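Long-range contact in myosin regulatory light chain (Placopecten magellanicus, PDB 3PN7), which probably confers calcium control on molluscan muscle myosin, acting as a calcium-binding light chain that regulates the motor's Mg-ATPase activity: residues B[30-34]-B[44-48]. Numbering follows the deposited sequence.
Sequences TMIDQ and DLKEM. With MG (magnesium ion), chain G.
Asp33 and Asp44 run side by side in the same direction and each spends one carboxylate oxygen on the same magnesium ion, Asp33 OD2 at 2.4 Å from the metal and Asp44 OD2 also at 2.4 Å. Their carboxylate planes stand nearly perpendicular, 84° apart, and the two OD2 atoms lie 3.5 Å from each other, a closeness that the shared cation probably makes tolerable. Although the CB of Asp33 points away from 44-48, CG anti to the backbone N (chi1 -178°) sets the carboxylate on the side of the carbonyl carbon, where OD2 meets the ion. The second oxygens are held by the loop: Asp33 OD1 accepts a hydrogen bond from Gly38 N, Asp44 OD1 one from Asn35 N, which should limit rotation of both carboxylates. This is the metal loop of an EF-hand, with helix 19-32 entering and helix 42-52 leaving; Asn35 and the backbone carbonyl of Phe39 also belong to the site. Away from the ion the helices meet through apolar side chains. Met48 crosses Ile32 at about a right angle, its CG 4.1 Å from Ile32 CG1, while a bend at chi2 (71°) brings SD to 4.1 Å from Met31 CG. Ile32 sends its other branch to Leu45, CG2 to CD1 at 4.0 Å, the two side chains pointing the same way; Ile40 of the loop touches both. Apolar side chains of another protein's chain pack on Met31, Ile32, Leu45 and Met48. On the solvent side, the bent chain of Gln34 crosses that of Glu47 at roughly a right angle, aliphatic part to aliphatic part, with Gln34 CG 4.0 Å from Glu47 CB.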
# COMPACT_ATOMS: atom_id res chain seq x y z
N THR B 30 20.52 -3.15 30.88
CA THR B 30 21.83 -2.82 31.42
C THR B 30 21.86 -1.46 32.12
O THR B 30 22.46 -1.32 33.19
CB THR B 30 22.89 -2.91 30.28
OG1 THR B 30 23.10 -4.29 29.93
CG2 THR B 30 24.21 -2.26 30.67
N MET B 31 21.21 -0.46 31.53
CA MET B 31 21.18 0.87 32.13
C MET B 31 20.31 0.94 33.38
O MET B 31 20.64 1.64 34.34
CB MET B 31 20.70 1.91 31.12
CG MET B 31 20.73 3.33 31.70
SD MET B 31 20.44 4.61 30.45
CE MET B 31 21.72 4.19 29.28
N ILE B 32 19.19 0.22 33.37
CA ILE B 32 18.28 0.23 34.52
C ILE B 32 18.89 -0.55 35.68
O ILE B 32 18.62 -0.26 36.85
CB ILE B 32 16.89 -0.31 34.15
CG1 ILE B 32 16.27 0.55 33.05
CG2 ILE B 32 15.97 -0.29 35.34
CD1 ILE B 32 15.10 -0.12 32.38
N ASP B 33 19.71 -1.55 35.36
CA ASP B 33 20.41 -2.32 36.38
C ASP B 33 21.63 -1.56 36.91
O ASP B 33 22.78 -1.94 36.67
CB ASP B 33 20.83 -3.69 35.84
CG ASP B 33 21.52 -4.54 36.89
OD1 ASP B 33 22.21 -5.51 36.53
OD2 ASP B 33 21.37 -4.21 38.09
N GLN B 34 21.37 -0.49 37.65
CA GLN B 34 22.45 0.35 38.17
C GLN B 34 23.41 -0.46 39.06
O GLN B 34 24.56 -0.08 39.25
CB GLN B 34 21.86 1.57 38.89
CG GLN B 34 20.79 2.35 38.08
CD GLN B 34 21.38 3.51 37.23
OE1 GLN B 34 22.02 3.28 36.20
NE2 GLN B 34 21.13 4.74 37.67
N ASP B 44 17.31 -0.32 41.97
CA ASP B 44 17.68 0.02 40.60
C ASP B 44 16.61 0.87 39.96
O ASP B 44 16.90 1.87 39.29
CB ASP B 44 17.84 -1.26 39.78
CG ASP B 44 19.13 -1.97 40.07
OD1 ASP B 44 20.20 -1.35 39.90
OD2 ASP B 44 19.08 -3.16 40.46
N LEU B 45 15.36 0.47 40.18
CA LEU B 45 14.22 1.15 39.60
C LEU B 45 14.09 2.56 40.18
O LEU B 45 13.97 3.53 39.43
CB LEU B 45 12.95 0.34 39.89
CG LEU B 45 11.92 0.05 38.80
CD1 LEU B 45 12.57 -0.30 37.49
CD2 LEU B 45 11.01 -1.06 39.27
N LYS B 46 14.13 2.66 41.51
CA LYS B 46 14.10 3.97 42.18
C LYS B 46 15.22 4.87 41.65
O LYS B 46 15.01 6.04 41.32
CB LYS B 46 14.30 3.82 43.69
CG LYS B 46 13.15 3.20 44.45
CD LYS B 46 13.28 3.53 45.94
CE LYS B 46 12.09 3.03 46.74
NZ LYS B 46 12.00 3.71 48.06
N GLU B 47 16.43 4.30 41.60
CA GLU B 47 17.58 5.01 41.06
C GLU B 47 17.33 5.50 39.64
O GLU B 47 17.53 6.68 39.33
CB GLU B 47 18.83 4.12 41.10
CG GLU B 47 20.10 4.93 41.11
CD GLU B 47 20.06 6.01 42.20
OE1 GLU B 47 19.69 5.68 43.35
OE2 GLU B 47 20.37 7.18 41.90
N MET B 48 16.90 4.59 38.76
CA MET B 48 16.63 4.98 37.38
C MET B 48 15.57 6.08 37.30
O MET B 48 15.78 7.08 36.62
CB MET B 48 16.21 3.78 36.54
CG MET B 48 16.16 4.10 35.04
SD MET B 48 17.80 4.34 34.31
CE MET B 48 17.71 6.04 33.79
MG MG G . 20.73 -4.87 40.34